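Side-chain contacts in alpha-glucosidase (Bacteroides thetaiotaomicron, PDB 5XFM), which probably hydrolyses terminal beta-L-arabinopyranosides and alpha-galactosides as a bifunctional, calcium-containing glycoside hydrolase of family 97: residues L103-E106 with Q107-L111; F236-A239 with E240-N243. The protein carries 1 engineered substitution. One frame throughout, in Å; residues are numbered along the deposited sequence.

Contact 1: residues L103-E106 with Q107-L111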
loop_
_atom_site.group_PDB
_atom_site.type_symbol
_atom_site.label_atom_id
_atom_site.label_comp_id
_atom_site.label_asym_id
_atom_site.label_seq_id
_atom_site.Cartn_x
_atom_site.Cartn_y
_atom_site.Cartn_z
ATOM N N LEU A 103 -15.232 -28.184 7.075
ATOM C CA LEU A 103 -15.473 -28.198 8.511
ATOM C C LEU A 103 -16.957 -28.247 8.834
ATOM O O LEU A 103 -17.793 -27.783 8.059
ATOM C CB LEU A 103 -14.861 -26.965 9.182
ATOM C CG LEU A 103 -13.390 -26.654 8.929
ATOM C CD1 LEU A 103 -13.010 -25.364 9.645
ATOM C CD2 LEU A 103 -12.530 -27.800 9.402
ATOM N N GLU A 104 -17.267 -28.795 10.004
ATOM C CA GLU A 104 -18.638 -28.893 10.483
ATOM C C GLU A 104 -18.675 -28.604 11.980
ATOM O O GLU A 104 -17.795 -29.050 12.715
ATOM C CB GLU A 104 -19.191 -30.289 10.181
ATOM C CG GLU A 104 -20.692 -30.372 10.033
ATOM C CD GLU A 104 -21.145 -31.728 9.513
ATOM O OE1 GLU A 104 -20.832 -32.059 8.350
ATOM O OE2 GLU A 104 -21.821 -32.459 10.268
ATOM N N ASN A 105 -19.674 -27.853 12.440
ATOM C CA ASN A 105 -19.847 -27.660 13.876
ATOM C C ASN A 105 -20.767 -28.726 14.456
ATOM O O ASN A 105 -21.277 -29.566 13.724
ATOM C CB ASN A 105 -20.383 -26.257 14.213
ATOM C CG ASN A 105 -21.778 -25.990 13.661
ATOM O OD1 ASN A 105 -22.442 -26.872 13.115
ATOM N ND2 ASN A 105 -22.236 -24.758 13.831
ATOM N N GLU A 106 -20.983 -28.671 15.768
ATOM C CA GLU A 106 -21.744 -29.695 16.470
ATOM C C GLU A 106 -23.191 -29.751 16.002
ATOM O O GLU A 106 -23.843 -30.787 16.115
ATOM C CB GLU A 106 -21.710 -29.452 17.982
ATOM C CG GLU A 106 -20.373 -29.750 18.641
ATOM C CD GLU A 106 -20.325 -29.322 20.099
ATOM O OE1 GLU A 106 -20.869 -28.241 20.419
ATOM O OE2 GLU A 106 -19.747 -30.065 20.922
ATOM N N GLN A 107 -23.682 -28.641 15.460
ATOM C CA GLN A 107 -25.056 -28.582 14.978
ATOM C C GLN A 107 -25.157 -29.102 13.548
ATOM O O GLN A 107 -26.246 -29.217 12.997
ATOM C CB GLN A 107 -25.590 -27.147 15.049
ATOM C CG GLN A 107 -25.747 -26.583 16.458
ATOM C CD GLN A 107 -24.417 -26.218 17.097
ATOM O OE1 GLN A 107 -23.435 -25.946 16.403
ATOM N NE2 GLN A 107 -24.382 -26.209 18.424
ATOM N N GLY A 108 -24.017 -29.440 12.957
ATOM C CA GLY A 108 -24.006 -29.974 11.612
ATOM C C GLY A 108 -23.898 -28.909 10.537
ATOM O O GLY A 108 -23.972 -29.219 9.346
ATOM N N GLN A 109 -23.751 -27.651 10.943
ATOM C CA GLN A 109 -23.582 -26.572 9.974
ATOM C C GLN A 109 -22.166 -26.603 9.404
ATOM O O GLN A 109 -21.221 -27.009 10.080
ATOM C CB GLN A 109 -23.908 -25.219 10.605
ATOM C CG GLN A 109 -25.364 -25.113 11.029
ATOM C CD GLN A 109 -25.593 -24.095 12.119
ATOM O OE1 GLN A 109 -24.802 -23.980 13.056
ATOM N NE2 GLN A 109 -26.691 -23.360 12.016
ATOM N N LYS A 110 -22.045 -26.220 8.136
ATOM C CA LYS A 110 -20.819 -26.419 7.369
ATOM C C LYS A 110 -20.064 -25.124 7.086
ATOM O O LYS A 110 -20.667 -24.060 6.935
ATOM C CB LYS A 110 -21.146 -27.151 6.061
ATOM C CG LYS A 110 -21.590 -28.595 6.299
ATOM C CD LYS A 110 -21.951 -29.339 5.023
ATOM C CE LYS A 110 -22.372 -30.775 5.366
ATOM N NZ LYS A 110 -22.470 -31.689 4.189
ATOM N N LEU A 111 -18.738 -25.226 7.038
ATOM C CA LEU A 111 -17.869 -24.093 6.721
ATOM C C LEU A 111 -16.606 -24.564 5.993
ATOM O O LEU A 111 -15.975 -25.522 6.412
ATOM C CB LEU A 111 -17.494 -23.332 8.005
ATOM C CG LEU A 111 -16.391 -22.270 7.938
ATOM C CD1 LEU A 111 -16.897 -21.008 7.268
ATOM C CD2 LEU A 111 -15.841 -21.941 9.321
#
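Asn105 meets Gly108 and Gln109 in a local contact at the tip of a beta hairpin, where strand 91-104 turns back into strand 110-117 of a large antiparallel sheet in the N-terminal part of the enzyme. A type I beta turn runs from Asn105 to Gly108. Gly108 N closes it on Asn105 O at 2.8 Å. Gly108 has a positive phi of 89°, a conformation common for glycine. Below the turn, Asn105 N bonds to Gln109 O, and Leu103 and Leu111 form a hydrogen-bonded antiparallel pair.

The Asn105 side chain braces the turn from within. Its CG sits between the backbone N and the carbonyl carbon (chi1 64°), which swings the amide over the turn. Asn105 OD1 accepts Gln109 N at 2.7 Å, and the donor is tilted from the carbonyl plane. This bond links the two sides of the loop. Gln107 N gives the same oxygen a second bond, of Asx-turn type but weak. Asn105 ND2 donates to Asp63 O and to Gln109 OE1, so the buried amide is gripped at both ends.

On one face of the hairpin, Glu104 and Lys110 lie side by side. Their charges stay beyond salt-bridge range, with Glu104 OE1 4.5 Å from Lys110 NZ. The leucines pack on the other face, where Leu111 also touches Phe64. Between the two side-chain amides, Asn105 ND2 reaches a lone pair of Gln109 OE1 at 2.8 Å, almost straight (175°) and in both amide planes.

Contact 2: residues F236-A239 with E240-N243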
loop_
_atom_site.group_PDB
_atom_site.type_symbol
_atom_site.label_atom_id
_atom_site.label_comp_id
_atom_site.label_asym_id
_atom_site.label_seq_id
_atom_site.Cartn_x
_atom_site.Cartn_y
_atom_site.Cartn_z
ATOM N N PHE A 236 -12.702 -6.435 13.473
ATOM C CA PHE A 236 -13.553 -5.695 12.549
ATOM C C PHE A 236 -13.522 -4.208 12.926
ATOM O O PHE A 236 -13.047 -3.862 14.010
ATOM C CB PHE A 236 -14.982 -6.251 12.587
ATOM C CG PHE A 236 -15.127 -7.597 11.940
ATOM C CD1 PHE A 236 -14.119 -8.112 11.136
ATOM C CD2 PHE A 236 -16.264 -8.366 12.160
ATOM C CE1 PHE A 236 -14.247 -9.359 10.553
ATOM C CE2 PHE A 236 -16.397 -9.613 11.578
ATOM C CZ PHE A 236 -15.386 -10.110 10.774
ATOM N N PRO A 237 -14.016 -3.321 12.036
ATOM C CA PRO A 237 -13.954 -1.884 12.345
ATOM C C PRO A 237 -14.692 -1.492 13.624
ATOM O O PRO A 237 -15.592 -2.203 14.075
ATOM C CB PRO A 237 -14.606 -1.224 11.117
ATOM C CG PRO A 237 -15.278 -2.332 10.360
ATOM C CD PRO A 237 -14.507 -3.568 10.669
ATOM N N MET A 238 -14.290 -0.367 14.210
ATOM C CA MET A 238 -14.925 0.147 15.413
ATOM C C MET A 238 -16.272 0.798 15.097
ATOM O O MET A 238 -16.438 1.407 14.047
ATOM C CB MET A 238 -13.995 1.142 16.107
ATOM C CG MET A 238 -12.636 0.545 16.433
ATOM S SD MET A 238 -11.399 1.790 16.814
ATOM C CE MET A 238 -11.272 2.635 15.242
ATOM N N ALA A 239 -17.222 0.661 16.015
ATOM C CA ALA A 239 -18.561 1.185 15.832
ATOM C C ALA A 239 -18.569 2.703 15.660
ATOM O O ALA A 239 -19.412 3.254 14.956
ATOM C CB ALA A 239 -19.441 0.782 17.015
ATOM N N GLU A 240 -17.614 3.376 16.289
ATOM C CA GLU A 240 -17.564 4.829 16.241
ATOM C C GLU A 240 -17.077 5.370 14.897
ATOM O O GLU A 240 -17.134 6.573 14.670
ATOM C CB GLU A 240 -16.671 5.377 17.361
ATOM C CG GLU A 240 -17.202 5.149 18.770
ATOM C CD GLU A 240 -16.888 3.757 19.293
ATOM O OE1 GLU A 240 -16.202 2.991 18.581
ATOM O OE2 GLU A 240 -17.332 3.430 20.415
ATOM N N GLU A 241 -16.596 4.497 14.013
ATOM C CA GLU A 241 -16.130 4.945 12.700
ATOM C C GLU A 241 -17.310 5.437 11.847
ATOM O O GLU A 241 -18.469 5.168 12.174
ATOM C CB GLU A 241 -15.382 3.828 11.968
ATOM C CG GLU A 241 -14.021 3.488 12.564
ATOM C CD GLU A 241 -13.293 2.391 11.793
ATOM O OE1 GLU A 241 -12.994 2.595 10.593
ATOM O OE2 GLU A 241 -13.033 1.320 12.387
ATOM N N ASN A 242 -17.010 6.188 10.786
ATOM C CA ASN A 242 -18.044 6.750 9.910
ATOM C C ASN A 242 -19.024 7.607 10.709
ATOM O O ASN A 242 -20.218 7.664 10.394
ATOM C CB ASN A 242 -18.787 5.630 9.173
ATOM C CG ASN A 242 -19.470 6.108 7.908
ATOM O OD1 ASN A 242 -18.996 7.028 7.243
ATOM N ND2 ASN A 242 -20.595 5.483 7.571
ATOM N N ASN A 243 -18.508 8.230 11.770
ATOM C CA ASN A 243 -19.308 9.014 12.713
ATOM C C ASN A 243 -20.445 8.211 13.357
ATOM O O ASN A 243 -21.447 8.777 13.779
ATOM C CB ASN A 243 -19.875 10.251 12.027
ATOM C CG ASN A 243 -20.134 11.381 12.996
ATOM O OD1 ASN A 243 -19.473 11.497 14.031
ATOM N ND2 ASN A 243 -21.091 12.231 12.662
#
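Glu241 OE2 accepts Met238 N at 2.8 Å, a bond from side chain to backbone across a tight turn. The N-H comes to the anti side of the carboxylate, 26° out of its plane. A second bond runs the other way round the turn, from Glu241 N to Met238 O at 3.1 Å. Glu241 is thus bonded to Met238 through both its backbone and its side chain. Its chain is extended beyond CG (chi2 -179°), which carries the carboxylate back past the turn to Met238 N. The other oxygen, Glu241 OE1, accepts Asp408 N. Both oxygens of this buried carboxylate therefore have a backbone N-H partner, an arrangement that would probably favour the charged form.

Pro237 and Met238 pack against Glu241 OE2. Pro237 CB lies 3.2 Å from Glu241 OE2. The Met238 side chain crosses that of Glu241 at about a right angle, bends at chi3 and brings CE to 3.6 Å from the same oxygen. Met238 also touches His191. Glu240 bends back over the turn, with OE1 3.8 Å from Met238 CB.

Lys409 NZ bonds to the carbonyl oxygens of Ala239 and Glu241, which ties the loop to the neighbourhood of helix 410-425. The whole is a type I beta turn from Met238 to Glu241, in which the last residue returns its side chain to the N-H of the first.

From the N terminus, contact 1 comes first and closes the short loop between strands 91-104 and 110-117. The chain then passes through further strands of that sheet and of the second antiparallel sheet before contact 2 tightens a turn in the loop between strands 231-235 and 251-253. Strand 256-266 of the first sheet follows only afterwards. The two contacts are in series and neither nest nor cross. Both lie within the N-terminal region, with centres about 31 Å apart and no touch. Residues 103-111 stay within that region, beside strand 62-64. Residues 236-243 face the catalytic barrel instead, through Asp408 and Lys409, and so join the two regions.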